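Galactose/lactose metabolism regulatory protein GAL80 (Saccharomyces cerevisiae, PDB 3BTV) represses the galactose and lactose metabolic genes of yeast by binding the activator GAL4 and blocking its transcriptional activation when no inducing sugar is present. Local coordinates at residues 390-395 / 400-405; 243-248 / 253-258; 170-175 / 352-357; 28-31 / 35-38. The protein carries 1 engineered substitution. All coordinates share one frame; numbering follows the deposited sequence.

Interaction 1 (390-395 / 400-405); sequences SQFVMQ and EGFPTL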
loop_
_atom_site.group_PDB
_atom_site.type_symbol
_atom_site.label_atom_id
_atom_site.label_comp_id
_atom_site.label_asym_id
_atom_site.label_seq_id
_atom_site.Cartn_x
_atom_site.Cartn_y
_atom_site.Cartn_z
ATOM N N SER B 390 31.997 5.506 -27.404
ATOM C CA SER B 390 30.896 6.242 -28.002
ATOM C C SER B 390 29.605 5.452 -27.856
ATOM O O SER B 390 28.640 5.674 -28.587
ATOM C CB SER B 390 31.181 6.519 -29.480
ATOM O OG SER B 390 31.529 5.328 -30.167
ATOM N N GLN B 391 29.587 4.525 -26.907
ATOM C CA GLN B 391 28.447 3.634 -26.791
ATOM C C GLN B 391 28.447 2.801 -25.516
ATOM O O GLN B 391 29.461 2.213 -25.142
ATOM C CB GLN B 391 28.387 2.721 -28.010
ATOM C CG GLN B 391 27.081 1.986 -28.168
ATOM C CD GLN B 391 26.774 1.709 -29.618
ATOM O OE1 GLN B 391 27.467 2.199 -30.517
ATOM N NE2 GLN B 391 25.725 0.930 -29.860
ATOM N N PHE B 392 27.290 2.754 -24.864
ATOM C CA PHE B 392 27.105 1.969 -23.651
ATOM C C PHE B 392 25.787 1.216 -23.733
ATOM O O PHE B 392 24.842 1.671 -24.381
ATOM C CB PHE B 392 27.144 2.861 -22.409
ATOM C CG PHE B 392 26.118 3.963 -22.419
ATOM C CD1 PHE B 392 26.410 5.193 -22.984
ATOM C CD2 PHE B 392 24.865 3.773 -21.850
ATOM C CE1 PHE B 392 25.471 6.217 -22.991
ATOM C CE2 PHE B 392 23.918 4.793 -21.853
ATOM C CZ PHE B 392 24.223 6.016 -22.426
ATOM N N VAL B 393 25.738 0.060 -23.080
ATOM C CA VAL B 393 24.585 -0.831 -23.157
ATOM C C VAL B 393 23.359 -0.284 -22.429
ATOM O O VAL B 393 22.238 -0.369 -22.925
ATOM C CB VAL B 393 24.917 -2.229 -22.585
ATOM C CG1 VAL B 393 23.699 -3.134 -22.647
ATOM C CG2 VAL B 393 26.073 -2.854 -23.351
ATOM N N MET B 394 23.575 0.273 -21.247
ATOM C CA MET B 394 22.462 0.716 -20.421
ATOM C C MET B 394 22.918 1.741 -19.401
ATOM O O MET B 394 24.073 1.738 -18.972
ATOM C CB MET B 394 21.843 -0.477 -19.690
ATOM C CG MET B 394 22.807 -1.193 -18.745
ATOM S SD MET B 394 22.113 -2.739 -18.097
ATOM C CE MET B 394 20.763 -2.076 -17.119
ATOM N N GLN B 395 22.003 2.611 -18.996
ATOM C CA GLN B 395 22.333 3.586 -17.981
ATOM C C GLN B 395 22.407 2.879 -16.635
ATOM O O GLN B 395 23.267 3.180 -15.815
ATOM C CB GLN B 395 21.302 4.712 -17.932
ATOM C CG GLN B 395 21.657 5.779 -16.911
ATOM C CD GLN B 395 20.587 6.821 -16.774
ATOM O OE1 GLN B 395 19.401 6.511 -16.847
ATOM N NE2 GLN B 395 20.995 8.069 -16.550
ATOM N N GLU B 400 25.053 9.201 -14.856
ATOM C CA GLU B 400 25.556 9.533 -16.189
ATOM C C GLU B 400 24.743 8.953 -17.322
ATOM O O GLU B 400 24.076 7.930 -17.172
ATOM C CB GLU B 400 26.983 8.999 -16.350
ATOM C CG GLU B 400 28.046 9.886 -15.765
ATOM C CD GLU B 400 27.585 10.543 -14.488
ATOM O OE1 GLU B 400 27.584 11.791 -14.440
ATOM O OE2 GLU B 400 27.204 9.814 -13.544
ATOM N N GLY B 401 24.852 9.598 -18.475
ATOM C CA GLY B 401 24.286 9.075 -19.696
ATOM C C GLY B 401 22.792 9.278 -19.739
ATOM O O GLY B 401 22.277 10.330 -19.375
ATOM N N PHE B 402 22.098 8.239 -20.165
ATOM C CA PHE B 402 20.672 8.306 -20.405
ATOM C C PHE B 402 20.226 6.870 -20.604
ATOM O O PHE B 402 21.036 6.023 -20.997
ATOM C CB PHE B 402 20.405 9.110 -21.673
ATOM C CG PHE B 402 21.288 8.720 -22.825
ATOM C CD1 PHE B 402 22.411 9.470 -23.137
ATOM C CD2 PHE B 402 21.010 7.590 -23.584
ATOM C CE1 PHE B 402 23.227 9.106 -24.195
ATOM C CE2 PHE B 402 21.822 7.227 -24.642
ATOM C CZ PHE B 402 22.929 7.988 -24.947
ATOM N N PRO B 403 18.942 6.590 -20.340
ATOM C CA PRO B 403 18.434 5.220 -20.423
ATOM C C PRO B 403 18.341 4.784 -21.875
ATOM O O PRO B 403 18.054 5.595 -22.757
ATOM C CB PRO B 403 17.020 5.318 -19.830
ATOM C CG PRO B 403 16.740 6.768 -19.643
ATOM C CD PRO B 403 17.858 7.573 -20.181
ATOM N N THR B 404 18.567 3.499 -22.104
ATOM C CA THR B 404 18.616 2.948 -23.441
ATOM C C THR B 404 17.502 1.933 -23.615
ATOM O O THR B 404 16.728 1.677 -22.696
ATOM C CB THR B 404 19.939 2.206 -23.654
ATOM O OG1 THR B 404 19.928 0.999 -22.878
ATOM C CG2 THR B 404 21.098 3.067 -23.204
ATOM N N LEU B 405 17.442 1.328 -24.794
ATOM C CA LEU B 405 16.474 0.270 -25.048
ATOM C C LEU B 405 16.660 -0.939 -24.116
ATOM O O LEU B 405 15.721 -1.704 -23.889
ATOM C CB LEU B 405 16.521 -0.152 -26.519
ATOM C CG LEU B 405 15.450 0.463 -27.430
ATOM C CD1 LEU B 405 15.116 1.910 -27.054
ATOM C CD2 LEU B 405 15.868 0.360 -28.888
#
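The loop that leads into helix 405-424 doubles back between 395 and 400 and reaches the helix at T404, its N-cap, where the threonine hydroxyl meets the carbonyl of V393. T404 OG1 donates to V393 O over 2.7 Å, slightly tilted from the carbonyl plane, and accepts from M406 N, so that one oxygen caps the helix and ties the earlier part of the loop to its start. The methyl of the same residue turns to an aromatic partner, with T404 CG2 3.6 Å from F392 CE2. F392 in turn makes a T-shaped (edge-to-face) pair with F402: its CZ stands over the middle of the F402 ring, the centroids are 4.8 Å apart and the planes inclined at 56°. F402 also packs on L371 and I375 of helix 363-380. Q395, its CG anti to the backbone N (chi1 -178°) and its chain extended, carries its amide to E400, where NE2 donates to E400 O at 3.1 Å (151° at the hydrogen). E400 O lies close to the plane of the Q395 amide, whereas the N-H approaches from above the E400 carbonyl plane. Q395 OE1 accepts from R156 NH1. Shortening Q395 to an alanine would probably leave E400 O and R156 without these mates and open a gap beside P403. At the edge of the F392 ring, near its plane, F402 O lies 3.2 Å from F392 CE2.

Interaction 2 (243-248 / 253-258); sequences QELIDE and LGQRVP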
loop_
_atom_site.group_PDB
_atom_site.type_symbol
_atom_site.label_atom_id
_atom_site.label_comp_id
_atom_site.label_asym_id
_atom_site.label_seq_id
_atom_site.Cartn_x
_atom_site.Cartn_y
_atom_site.Cartn_z
ATOM N N GLN B 243 -16.998 2.640 -19.298
ATOM C CA GLN B 243 -16.792 4.008 -18.850
ATOM C C GLN B 243 -17.891 4.918 -19.393
ATOM O O GLN B 243 -18.462 4.658 -20.460
ATOM C CB GLN B 243 -15.435 4.515 -19.328
ATOM C CG GLN B 243 -14.240 3.903 -18.603
ATOM C CD GLN B 243 -12.950 4.443 -19.148
ATOM O OE1 GLN B 243 -12.703 4.387 -20.364
ATOM N NE2 GLN B 243 -12.120 4.994 -18.264
ATOM N N GLU B 244 -18.176 5.987 -18.657
ATOM C CA GLU B 244 -19.139 6.994 -19.087
ATOM C C GLU B 244 -18.429 8.062 -19.884
ATOM O O GLU B 244 -17.452 8.649 -19.417
ATOM C CB GLU B 244 -19.788 7.648 -17.871
ATOM C CG GLU B 244 -20.613 6.695 -17.026
ATOM C CD GLU B 244 -22.014 6.503 -17.587
ATOM O OE1 GLU B 244 -22.340 7.146 -18.608
ATOM O OE2 GLU B 244 -22.790 5.712 -17.001
ATOM N N LEU B 245 -18.916 8.312 -21.095
ATOM C CA LEU B 245 -18.387 9.395 -21.913
ATOM C C LEU B 245 -18.690 10.751 -21.263
ATOM O O LEU B 245 -19.790 10.966 -20.755
ATOM C CB LEU B 245 -18.984 9.325 -23.323
ATOM C CG LEU B 245 -18.460 8.214 -24.237
ATOM C CD1 LEU B 245 -19.223 8.185 -25.553
ATOM C CD2 LEU B 245 -16.970 8.418 -24.495
ATOM N N ILE B 246 -17.714 11.655 -21.269
ATOM C CA ILE B 246 -17.925 13.019 -20.781
ATOM C C ILE B 246 -17.520 14.066 -21.834
ATOM O O ILE B 246 -16.724 13.780 -22.738
ATOM C CB ILE B 246 -17.151 13.294 -19.464
ATOM C CG1 ILE B 246 -15.671 12.930 -19.617
ATOM C CG2 ILE B 246 -17.768 12.529 -18.312
ATOM C CD1 ILE B 246 -14.763 13.561 -18.568
ATOM N N ASP B 247 -18.071 15.275 -21.713
ATOM C CA ASP B 247 -17.716 16.374 -22.610
ATOM C C ASP B 247 -16.576 17.206 -22.034
ATOM O O ASP B 247 -16.058 16.912 -20.946
ATOM C CB ASP B 247 -18.928 17.266 -22.898
ATOM C CG ASP B 247 -19.405 18.028 -21.671
ATOM O OD1 ASP B 247 -18.762 17.930 -20.601
ATOM O OD2 ASP B 247 -20.433 18.728 -21.778
ATOM N N GLU B 248 -16.196 18.248 -22.768
ATOM C CA GLU B 248 -15.074 19.101 -22.394
ATOM C C GLU B 248 -15.316 19.785 -21.048
ATOM O O GLU B 248 -14.373 20.092 -20.310
ATOM C CB GLU B 248 -14.841 20.148 -23.482
ATOM C CG GLU B 248 -14.919 19.577 -24.885
ATOM C CD GLU B 248 -15.555 20.538 -25.865
ATOM O OE1 GLU B 248 -15.833 21.690 -25.473
ATOM O OE2 GLU B 248 -15.783 20.140 -27.025
ATOM N N LEU B 253 -22.291 12.376 -21.089
ATOM C CA LEU B 253 -23.042 12.463 -22.341
ATOM C C LEU B 253 -24.147 11.414 -22.418
ATOM O O LEU B 253 -24.873 11.342 -23.408
ATOM C CB LEU B 253 -22.104 12.319 -23.546
ATOM C CG LEU B 253 -20.969 13.341 -23.665
ATOM C CD1 LEU B 253 -19.970 12.916 -24.725
ATOM C CD2 LEU B 253 -21.521 14.724 -23.970
ATOM N N GLY B 254 -24.274 10.606 -21.372
ATOM C CA GLY B 254 -25.266 9.543 -21.355
ATOM C C GLY B 254 -24.956 8.434 -22.344
ATOM O O GLY B 254 -25.855 7.870 -22.966
ATOM N N GLN B 255 -23.672 8.126 -22.498
ATOM C CA GLN B 255 -23.252 7.033 -23.367
ATOM C C GLN B 255 -22.066 6.291 -22.747
ATOM O O GLN B 255 -21.074 6.909 -22.350
ATOM C CB GLN B 255 -22.910 7.555 -24.769
ATOM C CG GLN B 255 -22.530 6.466 -25.768
ATOM C CD GLN B 255 -23.509 5.308 -25.762
ATOM O OE1 GLN B 255 -23.134 4.158 -25.503
ATOM N NE2 GLN B 255 -24.776 5.607 -26.032
ATOM N N ARG B 256 -22.191 4.968 -22.650
ATOM C CA ARG B 256 -21.126 4.130 -22.107
ATOM C C ARG B 256 -20.279 3.480 -23.201
ATOM O O ARG B 256 -20.786 3.134 -24.271
ATOM C CB ARG B 256 -21.715 3.059 -21.192
ATOM C CG ARG B 256 -22.059 3.589 -19.809
ATOM C CD ARG B 256 -22.643 2.517 -18.908
ATOM N NE ARG B 256 -22.668 2.988 -17.525
ATOM C CZ ARG B 256 -23.143 2.287 -16.498
ATOM N NH1 ARG B 256 -23.650 1.073 -16.698
ATOM N NH2 ARG B 256 -23.113 2.801 -15.267
ATOM N N VAL B 257 -18.985 3.328 -22.925
ATOM C CA VAL B 257 -18.059 2.688 -23.859
ATOM C C VAL B 257 -17.173 1.686 -23.125
ATOM O O VAL B 257 -16.856 1.875 -21.953
ATOM C CB VAL B 257 -17.174 3.710 -24.591
ATOM C CG1 VAL B 257 -17.984 4.454 -25.672
ATOM C CG2 VAL B 257 -16.509 4.675 -23.593
ATOM N N PRO B 258 -16.760 0.618 -23.822
ATOM C CA PRO B 258 -16.065 -0.479 -23.147
ATOM C C PRO B 258 -14.582 -0.193 -22.950
ATOM O O PRO B 258 -13.947 0.479 -23.770
ATOM C CB PRO B 258 -16.248 -1.662 -24.116
ATOM C CG PRO B 258 -17.058 -1.123 -25.298
ATOM C CD PRO B 258 -16.913 0.360 -25.262
#
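E244 and R256 face each other across an antiparallel hairpin, a non-hydrogen-bonded pair whose side chains form a salt bridge on one face of the small sheet. R256 is extended from CG to NE, whereas E244 folds at its second torsion (chi2 -83°), which brings the carboxylate over the arginine chain. R256 NE donates to E244 OE2 at 2.8 Å; the carboxylate oxygen lies at the guanidinium edge, somewhat tilted from its plane, and is met from well above the carboxylate plane, the two flat groups being turned 59° apart.

Q243 and V257, the neighbouring pair, are joined by backbone bonds in both directions, each 2.8 Å long: Q243 N to V257 O and V257 N to Q243 O. On their face, Q243 extends away to G189, W187 and R192, which hold its amide at both ends. L245 and V257 cross at about a right angle, with L245 CD2 3.9 Å from V257 CG2, while L245 CD1 runs alongside the Q255 chain, 3.7 Å from Q255 CG. Just before Q255 the chain turns a corner at G254, whose positive phi (68°) suits glycine. The backbone of L245 spans that corner, its N donating to Q255 O and its O accepting from L253 N. The L253 side chain closes the end, its CD2 3.8 Å from D247 CB.

Backbone bonds therefore fix the pairing of the strands, and at this surface site the ion pair, set at a steep angle and joined through NE, probably adds an attraction weakened by solvent screening.

Interaction 3 (170-175 / 352-357); sequences QGYIGD and IMEVYH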
loop_
_atom_site.group_PDB
_atom_site.type_symbol
_atom_site.label_atom_id
_atom_site.label_comp_id
_atom_site.label_asym_id
_atom_site.label_seq_id
_atom_site.Cartn_x
_atom_site.Cartn_y
_atom_site.Cartn_z
ATOM N N GLN B 170 23.983 9.457 -1.098
ATOM C CA GLN B 170 24.962 10.044 -0.168
ATOM C C GLN B 170 24.697 9.767 1.300
ATOM O O GLN B 170 25.369 10.325 2.165
ATOM C CB GLN B 170 25.055 11.547 -0.384
ATOM C CG GLN B 170 25.618 11.886 -1.732
ATOM C CD GLN B 170 25.733 13.370 -1.929
ATOM O OE1 GLN B 170 25.040 14.151 -1.270
ATOM N NE2 GLN B 170 26.605 13.776 -2.840
ATOM N N GLY B 171 23.713 8.923 1.595
ATOM C CA GLY B 171 23.469 8.534 2.971
ATOM C C GLY B 171 22.592 9.483 3.760
ATOM O O GLY B 171 22.407 9.293 4.965
ATOM N N TYR B 172 22.042 10.492 3.089
ATOM C CA TYR B 172 21.252 11.506 3.783
ATOM C C TYR B 172 20.029 10.944 4.484
ATOM O O TYR B 172 19.578 11.509 5.473
ATOM C CB TYR B 172 20.811 12.597 2.812
ATOM C CG TYR B 172 20.482 13.922 3.450
ATOM C CD1 TYR B 172 21.490 14.748 3.937
ATOM C CD2 TYR B 172 19.164 14.369 3.529
ATOM C CE1 TYR B 172 21.192 15.973 4.505
ATOM C CE2 TYR B 172 18.855 15.602 4.090
ATOM C CZ TYR B 172 19.875 16.397 4.574
ATOM O OH TYR B 172 19.591 17.616 5.139
ATOM N N ILE B 173 19.456 9.857 3.970
ATOM C CA ILE B 173 18.288 9.291 4.653
ATOM C C ILE B 173 18.597 8.020 5.438
ATOM O O ILE B 173 17.737 7.489 6.127
ATOM C CB ILE B 173 17.058 9.111 3.735
ATOM C CG1 ILE B 173 17.234 7.939 2.790
ATOM C CG2 ILE B 173 16.732 10.414 2.953
ATOM C CD1 ILE B 173 15.904 7.550 2.138
ATOM N N GLY B 174 19.849 7.585 5.388
ATOM C CA GLY B 174 20.259 6.366 6.064
ATOM C C GLY B 174 19.905 5.199 5.156
ATOM O O GLY B 174 19.793 5.370 3.941
ATOM N N ASP B 175 19.732 4.019 5.731
ATOM C CA ASP B 175 19.249 2.882 4.968
ATOM C C ASP B 175 17.753 3.013 4.729
ATOM O O ASP B 175 17.044 3.534 5.581
ATOM C CB ASP B 175 19.501 1.611 5.743
ATOM C CG ASP B 175 20.972 1.384 5.995
ATOM O OD1 ASP B 175 21.769 1.772 5.115
ATOM O OD2 ASP B 175 21.324 0.843 7.068
ATOM N N ILE B 352 12.944 19.137 11.549
ATOM C CA ILE B 352 13.413 19.907 10.408
ATOM C C ILE B 352 12.793 19.399 9.128
ATOM O O ILE B 352 12.913 18.220 8.779
ATOM C CB ILE B 352 14.929 19.829 10.250
ATOM C CG1 ILE B 352 15.611 20.414 11.486
ATOM C CG2 ILE B 352 15.356 20.528 8.968
ATOM C CD1 ILE B 352 16.929 21.097 11.186
ATOM N N MET B 353 12.124 20.299 8.432
ATOM C CA MET B 353 11.544 19.977 7.144
ATOM C C MET B 353 12.261 20.808 6.110
ATOM O O MET B 353 12.396 22.020 6.264
ATOM C CB MET B 353 10.049 20.311 7.112
ATOM C CG MET B 353 9.397 20.038 5.746
ATOM S SD MET B 353 7.652 20.519 5.635
ATOM C CE MET B 353 6.979 19.625 7.031
ATOM N N GLU B 354 12.736 20.163 5.061
ATOM C CA GLU B 354 13.264 20.901 3.910
ATOM C C GLU B 354 12.394 20.619 2.712
ATOM O O GLU B 354 12.040 19.469 2.456
ATOM C CB GLU B 354 14.708 20.481 3.604
ATOM C CG GLU B 354 15.492 20.097 4.849
ATOM C CD GLU B 354 16.909 19.658 4.550
ATOM O OE1 GLU B 354 17.222 18.477 4.798
ATOM O OE2 GLU B 354 17.706 20.489 4.072
ATOM N N VAL B 355 12.056 21.668 1.977
ATOM C CA VAL B 355 11.252 21.531 0.773
ATOM C C VAL B 355 12.048 22.001 -0.420
ATOM O O VAL B 355 12.630 23.086 -0.399
ATOM C CB VAL B 355 9.993 22.404 0.846
ATOM C CG1 VAL B 355 9.112 22.164 -0.381
ATOM C CG2 VAL B 355 9.233 22.097 2.110
ATOM N N TYR B 356 12.067 21.185 -1.464
ATOM C CA TYR B 356 12.724 21.546 -2.706
ATOM C C TYR B 356 11.652 21.657 -3.774
ATOM O O TYR B 356 10.966 20.682 -4.087
ATOM C CB TYR B 356 13.796 20.507 -3.057
ATOM C CG TYR B 356 14.489 20.727 -4.394
ATOM C CD1 TYR B 356 15.404 21.752 -4.569
ATOM C CD2 TYR B 356 14.248 19.881 -5.473
ATOM C CE1 TYR B 356 16.051 21.938 -5.784
ATOM C CE2 TYR B 356 14.890 20.062 -6.697
ATOM C CZ TYR B 356 15.790 21.091 -6.842
ATOM O OH TYR B 356 16.431 21.276 -8.044
ATOM N N HIS B 357 11.464 22.861 -4.302
ATOM C CA HIS B 357 10.379 23.087 -5.248
ATOM C C HIS B 357 10.723 24.183 -6.232
ATOM O O HIS B 357 10.891 25.334 -5.837
ATOM C CB HIS B 357 9.072 23.439 -4.519
ATOM C CG HIS B 357 7.943 23.785 -5.443
ATOM N ND1 HIS B 357 7.386 22.871 -6.313
ATOM C CD2 HIS B 357 7.268 24.942 -5.638
ATOM C CE1 HIS B 357 6.418 23.449 -7.001
ATOM N NE2 HIS B 357 6.323 24.707 -6.607
#
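Y172 and E354 reach for each other from opposite directions, the phenol hydroxyl donating to the glutamate carboxylate. Y172 OH lies 2.5 Å from E354 OE1, a distance whose exact value is doubtful, and approaches on the syn side, 17° out of the carboxylate plane. OE1 sits at the edge of the tyrosine ring, near its plane, while the ring and carboxylate planes are 46° apart. The CG of Y172 is anti to the backbone N (chi1 -157°), which carries the ring out from its loop toward the strand; E354 answers with a chain extended beyond CG.

G171 is the C-prime residue of a Schellman motif that ends helix 159-169, with Y172 N bonded to L167 O. The ring packs on L167 and L322 and makes a cation-pi contact with R304, the engineered arginine of this super-repressor variant. E354 is held through backbone bonds to L322, on strand 352-356 at the border of the mixed sheet. A phenylalanine in place of Y172 would lack the hydroxyl and is likely to leave E354 OE1 without this donor and its carboxylate freer to turn. With a neutral phenol giving the proton, the bond would be expected to favour the charged form of E354.

Interaction 4 (28-31 / 35-38); sequences LNAA and AIKT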
loop_
_atom_site.group_PDB
_atom_site.type_symbol
_atom_site.label_atom_id
_atom_site.label_comp_id
_atom_site.label_asym_id
_atom_site.label_seq_id
_atom_site.Cartn_x
_atom_site.Cartn_y
_atom_site.Cartn_z
ATOM N N LEU B 28 6.506 13.792 -35.979
ATOM C CA LEU B 28 6.491 15.223 -35.701
ATOM C C LEU B 28 5.481 15.934 -36.592
ATOM O O LEU B 28 5.553 15.848 -37.812
ATOM C CB LEU B 28 7.873 15.833 -35.914
ATOM C CG LEU B 28 7.877 17.355 -35.807
ATOM C CD1 LEU B 28 7.264 17.791 -34.473
ATOM C CD2 LEU B 28 9.291 17.897 -35.982
ATOM N N ASN B 29 4.538 16.636 -35.976
ATOM C CA ASN B 29 3.521 17.356 -36.726
ATOM C C ASN B 29 3.251 18.721 -36.112
ATOM O O ASN B 29 2.760 18.815 -34.986
ATOM C CB ASN B 29 2.231 16.544 -36.780
ATOM C CG ASN B 29 1.162 17.208 -37.623
ATOM O OD1 ASN B 29 1.246 18.397 -37.945
ATOM N ND2 ASN B 29 0.145 16.441 -37.984
ATOM N N ALA B 30 3.562 19.776 -36.859
ATOM C CA ALA B 30 3.462 21.134 -36.328
ATOM C C ALA B 30 2.052 21.516 -35.869
ATOM O O ALA B 30 1.889 22.442 -35.070
ATOM C CB ALA B 30 3.975 22.135 -37.340
ATOM N N ALA B 31 1.042 20.805 -36.368
ATOM C CA ALA B 31 -0.347 21.130 -36.045
ATOM C C ALA B 31 -0.996 20.169 -35.054
ATOM O O ALA B 31 -2.026 20.486 -34.462
ATOM C CB ALA B 31 -1.178 21.203 -37.310
ATOM N N ALA B 35 4.857 15.362 -30.065
ATOM C CA ALA B 35 6.256 15.565 -30.398
ATOM C C ALA B 35 6.491 17.058 -30.577
ATOM O O ALA B 35 7.528 17.586 -30.178
ATOM C CB ALA B 35 6.623 14.814 -31.655
ATOM N N ILE B 36 5.510 17.734 -31.171
ATOM C CA ILE B 36 5.586 19.175 -31.375
ATOM C C ILE B 36 5.620 19.923 -30.038
ATOM O O ILE B 36 6.185 21.013 -29.938
ATOM C CB ILE B 36 4.410 19.686 -32.231
ATOM C CG1 ILE B 36 4.615 21.157 -32.592
ATOM C CG2 ILE B 36 3.086 19.487 -31.506
ATOM C CD1 ILE B 36 5.835 21.400 -33.461
ATOM N N LYS B 37 5.036 19.317 -29.011
ATOM C CA LYS B 37 4.921 19.964 -27.707
ATOM C C LYS B 37 6.054 19.630 -26.732
ATOM O O LYS B 37 6.225 20.317 -25.724
ATOM C CB LYS B 37 3.568 19.636 -27.069
ATOM C CG LYS B 37 2.370 20.139 -27.867
ATOM C CD LYS B 37 1.058 19.685 -27.238
ATOM C CE LYS B 37 -0.137 20.021 -28.123
ATOM N NZ LYS B 37 -1.420 19.508 -27.552
ATOM N N THR B 38 6.827 18.588 -27.025
ATOM C CA THR B 38 7.880 18.157 -26.109
ATOM C C THR B 38 9.237 18.092 -26.785
ATOM O O THR B 38 10.143 18.836 -26.438
ATOM C CB THR B 38 7.566 16.782 -25.491
ATOM O OG1 THR B 38 7.262 15.845 -26.536
ATOM C CG2 THR B 38 6.385 16.888 -24.539
HETATM O O HOH W 1 4.147 16.191 -33.369
#
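L28 and A35 bring their backbones to 5.3 Å between CA atoms, and A30 and I36 to 5.7 Å, as the chain curls round between a limb extended at L28 and N29 and residues 35-37, which have helical backbone angles but lack regular helix bonds. With CG1 anti to the backbone N (chi1 -172°), I36 has its CD1 carried over the first limb, 3.7 Å from A30 CA, and meets L28 CD1 as well. I36 CB, the branch point, is 3.3 Å from N29 O. L28 comes from beside it, its CD1 lying 3.7 Å from I36 N and touching A35 CB, while the leucine side chain also packs on I52 and L55 of strand 50-56.

The loop joins strand 21-26 to helix 39-45 in the Rossmann fold, the connection that in dinucleotide-binding relatives runs along the cofactor phosphates; a similar role here would be consistent with the nucleotide binding attributed to this protein.

One water bridges the limbs, accepting from N29 N at 2.7 Å and, weakly, from I36 N. N29 also makes an Asx turn: its OD1 accepts from A31 N at 2.9 Å, a nearly straight bond (167° at the hydrogen) whose donor stands above the plane of the side-chain carbonyl. A30 N is bound by T66 OG1 of helix 60-69, and T38 OG1 is hydrogen-bonded to W34 O.

How the interactions relate
Interactions 1 and 4 are partly buried, and each folds a loop on itself just before a helix, 405-424 in one and 39-45 in the other. Their chemistry diverges, since interaction 1 combines an aromatic pair with direct hydrogen bonds, whereas interaction 4 is apolar, with a water spanning its limbs. Interactions 2 and 3 lie at the surface and both include a carboxylate bond; in interaction 2 it supplements the backbone pairing of a hairpin, in interaction 3 it is the whole contact, a tyrosine from the loop after helix 159-169 reaching edge strand 352-356. Interaction 2 is nested in sequence within the long loop closed by interaction 3, yet their centres are about 44 Å apart.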